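Local coordinates for surface layer protein (Geobacillus stearothermophilus, PDB 4UJ7) that probably assembles with copies of itself into the bacterial surface layer, and binds calcium in this piece, which comprises domains 5 and 6, at residues A[49-57]-A[91-99]. Residues are numbered along the deposited sequence; the frame is centred on the assembly and turned at random. Where two conformers were deposited one is given.
Sequences GNVNVTSDK and IKSGTKEVK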
ATOM      1  N   GLY A  49       0.794   6.995  18.370  1.00 14.48           N
ATOM      2  CA  GLY A  49       1.001   8.437  18.424  1.00 14.28           C
ATOM      3  C   GLY A  49       0.457   9.064  17.156  1.00 14.47           C
ATOM      4  O   GLY A  49       0.155   8.353  16.200  1.00 15.04           O
ATOM      5  N   ASN A  50       0.325  10.388  17.161  1.00 13.83           N
ATOM      6  CA  ASN A  50      -0.224  11.105  16.005  1.00 13.97           C
ATOM      7  C   ASN A  50       0.889  11.639  15.135  1.00 13.66           C
ATOM      8  O   ASN A  50       2.022  11.832  15.627  1.00 14.76           O
ATOM      9  CB  ASN A  50      -1.129  12.246  16.469  1.00 13.93           C
ATOM     10  CG  ASN A  50      -2.131  11.791  17.516  1.00 13.70           C
ATOM     11  OD1 ASN A  50      -2.750  10.728  17.380  1.00 15.35           O
ATOM     12  ND2 ASN A  50      -2.260  12.562  18.589  1.00 14.43           N
ATOM     13  N   VAL A  51       0.592  11.866  13.851  1.00 12.90           N
ATOM     14  CA  VAL A  51       1.603  12.339  12.899  0.50 13.08           C
ATOM     15  C   VAL A  51       1.104  13.472  12.008  1.00 13.21           C
ATOM     16  O   VAL A  51      -0.077  13.520  11.616  1.00 13.23           O
ATOM     17  CB  VAL A  51       2.169  11.213  11.980  0.50 13.02           C
ATOM     18  CG1 VAL A  51       2.896  10.145  12.784  0.50 12.59           C
ATOM     19  CG2 VAL A  51       1.089  10.596  11.098  0.50 13.09           C
ATOM     20  N   ASN A  52       2.019  14.384  11.692  1.00 13.35           N
ATOM     21  CA  ASN A  52       1.840  15.378  10.649  1.00 14.77           C
ATOM     22  C   ASN A  52       2.696  15.060   9.464  1.00 15.48           C
ATOM     23  O   ASN A  52       3.831  14.586   9.609  1.00 16.51           O
ATOM     24  CB  ASN A  52       2.252  16.746  11.152  1.00 16.40           C
ATOM     25  CG  ASN A  52       1.227  17.330  12.037  1.00 16.99           C
ATOM     26  OD1 ASN A  52       0.171  17.812  11.550  1.00 18.76           O
ATOM     27  ND2 ASN A  52       1.476  17.261  13.340  1.00 18.70           N
ATOM     28  N   VAL A  53       2.154  15.298   8.283  1.00 15.08           N
ATOM     29  CA  VAL A  53       2.886  15.170   7.030  1.00 15.94           C
ATOM     30  C   VAL A  53       2.749  16.472   6.263  1.00 16.13           C
ATOM     31  O   VAL A  53       1.637  17.016   6.118  1.00 17.51           O
ATOM     32  CB  VAL A  53       2.434  13.967   6.143  1.00 17.04           C
ATOM     33  CG1 VAL A  53       2.723  12.656   6.861  1.00 19.01           C
ATOM     34  CG2 VAL A  53       0.961  14.088   5.730  1.00 16.95           C
ATOM     35  N   THR A  54       3.884  16.966   5.791  1.00 16.93           N
ATOM     36  CA  THR A  54       3.941  18.216   5.042  0.50 17.32           C
ATOM     37  C   THR A  54       4.929  18.096   3.896  1.00 17.99           C
ATOM     38  O   THR A  54       6.012  17.513   4.040  1.00 19.09           O
ATOM     39  CB  THR A  54       4.386  19.414   5.915  0.50 17.95           C
ATOM     40  OG1 THR A  54       5.636  19.121   6.550  0.50 18.21           O
ATOM     41  CG2 THR A  54       3.339  19.772   6.959  0.50 18.40           C
ATOM     42  N   SER A  55       4.542  18.640   2.752  1.00 17.55           N
ATOM     43  CA  SER A  55       5.434  18.762   1.610  1.00 19.02           C
ATOM     44  C   SER A  55       6.097  20.116   1.705  1.00 21.34           C
ATOM     45  O   SER A  55       5.436  21.126   1.969  1.00 21.73           O
ATOM     46  CB  SER A  55       4.664  18.682   0.304  1.00 17.82           C
ATOM     47  OG  SER A  55       5.521  19.018  -0.766  1.00 17.22           O
ATOM     48  N   ASP A  56       7.386  20.148   1.434  0.50 22.52           N
ATOM     49  CA  ASP A  56       8.104  21.382   1.580  0.50 23.88           C
ATOM     50  C   ASP A  56       8.083  22.215   0.286  0.50 24.56           C
ATOM     51  O   ASP A  56       8.653  23.304   0.239  0.50 25.54           O
ATOM     52  CB  ASP A  56       9.478  21.085   2.185  0.50 25.44           C
ATOM     53  CG  ASP A  56       9.354  20.378   3.550  0.50 26.21           C
ATOM     54  OD1 ASP A  56       8.867  21.014   4.510  0.50 26.96           O
ATOM     55  OD2 ASP A  56       9.709  19.184   3.671  0.50 25.99           O
ATOM     56  N   LYS A  57       7.367  21.707  -0.730  1.00 24.36           N
ATOM     57  CA  LYS A  57       7.068  22.418  -1.983  1.00 23.94           C
ATOM     58  C   LYS A  57       5.782  21.853  -2.636  1.00 22.77           C
ATOM     59  O   LYS A  57       5.826  20.928  -3.469  1.00 21.28           O
ATOM     60  CB  LYS A  57       8.259  22.315  -2.939  1.00 27.76           C
ATOM     61  CG  LYS A  57       8.781  23.640  -3.469  1.00 32.44           C
ATOM     62  CD  LYS A  57      10.127  23.455  -4.159  1.00 36.02           C
ATOM     63  CE  LYS A  57      10.933  24.749  -4.194  1.00 38.39           C
ATOM     64  NZ  LYS A  57      11.460  25.122  -2.847  1.00 41.22           N
ATOM     65  N   ILE A  91       7.707  14.210   7.958  1.00 15.46           N
ATOM     66  CA  ILE A  91       6.774  13.507   8.825  1.00 15.01           C
ATOM     67  C   ILE A  91       7.218  13.799  10.251  1.00 15.48           C
ATOM     68  O   ILE A  91       8.366  13.518  10.606  1.00 16.15           O
ATOM     69  CB  ILE A  91       6.821  11.996   8.516  1.00 15.56           C
ATOM     70  CG1 ILE A  91       6.468  11.757   7.045  1.00 17.31           C
ATOM     71  CG2 ILE A  91       5.905  11.251   9.438  1.00 15.55           C
ATOM     72  CD1 ILE A  91       7.104  10.509   6.484  1.00 19.64           C
ATOM     73  N   LYS A  92       6.328  14.369  11.063  1.00 14.68           N
ATOM     74  CA  LYS A  92       6.682  14.800  12.422  1.00 15.74           C
ATOM     75  C   LYS A  92       5.711  14.254  13.456  1.00 15.38           C
ATOM     76  O   LYS A  92       4.476  14.226  13.241  1.00 15.18           O
ATOM     77  CB  LYS A  92       6.713  16.333  12.513  1.00 18.40           C
ATOM     78  CG  LYS A  92       7.540  16.922  13.655  1.00 21.95           C
ATOM     79  CD  LYS A  92       7.836  18.410  13.407  1.00 24.44           C
ATOM     80  CE  LYS A  92       8.897  18.625  12.325  1.00 27.44           C
ATOM     81  NZ  LYS A  92       8.971  19.978  11.674  1.00 29.08           N
ATOM     82  N   SER A  93       6.261  13.842  14.589  1.00 14.52           N
ATOM     83  CA  SER A  93       5.480  13.479  15.764  1.00 15.01           C
ATOM     84  C   SER A  93       6.247  13.893  17.016  1.00 16.20           C
ATOM     85  O   SER A  93       7.329  13.372  17.267  1.00 16.91           O
ATOM     86  CB  SER A  93       5.218  11.980  15.790  1.00 15.61           C
ATOM     87  OG  SER A  93       4.317  11.682  16.835  1.00 17.57           O
ATOM     88  N   GLY A  94       5.702  14.836  17.786  1.00 16.92           N
ATOM     89  CA  GLY A  94       6.418  15.368  18.933  1.00 17.46           C
ATOM     90  C   GLY A  94       7.754  15.929  18.497  1.00 18.07           C
ATOM     91  O   GLY A  94       7.806  16.726  17.575  1.00 19.12           O
ATOM     92  N   THR A  95       8.827  15.463  19.139  1.00 19.08           N
ATOM     93  CA  THR A  95      10.180  15.945  18.861  1.00 19.52           C
ATOM     94  C   THR A  95      10.867  15.184  17.736  1.00 19.49           C
ATOM     95  O   THR A  95      12.007  15.510  17.374  1.00 21.89           O
ATOM     96  CB  THR A  95      11.096  15.829  20.108  1.00 20.15           C
ATOM     97  OG1 THR A  95      11.161  14.463  20.525  1.00 21.88           O
ATOM     98  CG2 THR A  95      10.562  16.666  21.257  1.00 22.88           C
ATOM     99  N   LYS A  96      10.191  14.181  17.177  1.00 18.17           N
ATOM    100  CA  LYS A  96      10.812  13.275  16.198  1.00 17.53           C
ATOM    101  C   LYS A  96      10.369  13.631  14.799  1.00 18.26           C
ATOM    102  O   LYS A  96       9.223  14.033  14.596  1.00 16.47           O
ATOM    103  CB  LYS A  96      10.476  11.805  16.510  1.00 18.32           C
ATOM    104  CG  LYS A  96      10.805  11.347  17.927  1.00 20.23           C
ATOM    105  CD  LYS A  96      12.303  11.311  18.179  1.00 21.18           C
ATOM    106  CE  LYS A  96      12.599  11.053  19.646  1.00 23.14           C
ATOM    107  NZ  LYS A  96      14.032  11.355  19.954  1.00 24.90           N
ATOM    108  N   GLU A  97      11.275  13.511  13.835  1.00 19.21           N
ATOM    109  CA  GLU A  97      10.941  13.769  12.433  1.00 19.83           C
ATOM    110  C   GLU A  97      11.749  12.932  11.464  1.00 18.50           C
ATOM    111  O   GLU A  97      12.900  12.581  11.737  1.00 20.88           O
ATOM    112  CB  GLU A  97      11.127  15.249  12.071  1.00 23.52           C
ATOM    113  CG  GLU A  97      12.565  15.738  12.046  1.00 28.62           C
ATOM    114  CD  GLU A  97      12.744  16.992  11.207  1.00 32.01           C
ATOM    115  OE1 GLU A  97      11.852  17.871  11.243  1.00 34.42           O
ATOM    116  OE2 GLU A  97      13.780  17.101  10.507  1.00 35.59           O
ATOM    117  N   VAL A  98      11.130  12.611  10.331  1.00 16.29           N
ATOM    118  CA  VAL A  98      11.833  12.031   9.186  0.50 16.01           C
ATOM    119  C   VAL A  98      11.506  12.823   7.925  1.00 16.06           C
ATOM    120  O   VAL A  98      10.330  13.119   7.660  1.00 15.48           O
ATOM    121  CB  VAL A  98      11.470  10.544   8.991  0.50 15.43           C
ATOM    122  CG1 VAL A  98      12.205   9.944   7.792  0.50 15.05           C
ATOM    123  CG2 VAL A  98      11.797   9.770  10.254  0.50 15.29           C
ATOM    124  N   LYS A  99      12.542  13.199   7.162  1.00 15.34           N
ATOM    125  CA  LYS A  99      12.379  13.873   5.877  1.00 16.67           C
ATOM    126  C   LYS A  99      12.616  12.866   4.753  1.00 16.60           C
ATOM    127  O   LYS A  99      13.719  12.314   4.635  1.00 16.26           O
ATOM    128  CB  LYS A  99      13.322  15.078   5.763  1.00 19.25           C
ATOM    129  CG  LYS A  99      12.907  16.222   6.685  1.00 22.34           C
ATOM    130  CD  LYS A  99      13.791  17.452   6.526  1.00 25.41           C
ATOM    131  CE  LYS A  99      13.292  18.629   7.367  1.00 28.03           C
ATOM    132  NZ  LYS A  99      12.188  19.391   6.699  1.00 29.84           N
TER
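Ser93 OG donates a hydrogen bond to Asn50 O, 2.6 Å away, approaching almost in line with the carbonyl bond (C=O...OG angle 167°). Its hydroxyl is held anti to the backbone N (chi1 -172°), which carries it across to Asn50 O just where regular strand pairing ends. Next along, Asn52 and Lys92 form an antiparallel hydrogen-bonded pair: Asn52 N reaches Lys92 O, and Lys92 N reaches Asn52 O, both at 2.9 Å. The lysine chain then turns away from Asn52 to a salt bridge with Glu97 across the hairpin. On the other face, Val53 and Ile91 lie side by side as a non-hydrogen-bonded pair, with Val53 CG1 3.9 Å from Ile91 CG1. Ile91 continues inward onto Phe35 and Val37, Val53 onto Val63 and Val65. Beyond the paired strands, Lys99 bends at its last torsion (chi4 -82°), and in the given conformer of Asp56 a long, doubtful 3.9 Å salt bridge joins OD2 to Lys99 NZ. Asp56 OD2 is also hydrogen-bonded to Thr88 OG1 and Thr90 OG1, and Lys99 NZ to Thr90 OG1. Strand 52-55 is an outermost strand of a four-stranded sheet, paired antiparallel with strand 85-93 of a type II' hairpin, in the Ig-like beta-sandwich of a BIG2 domain.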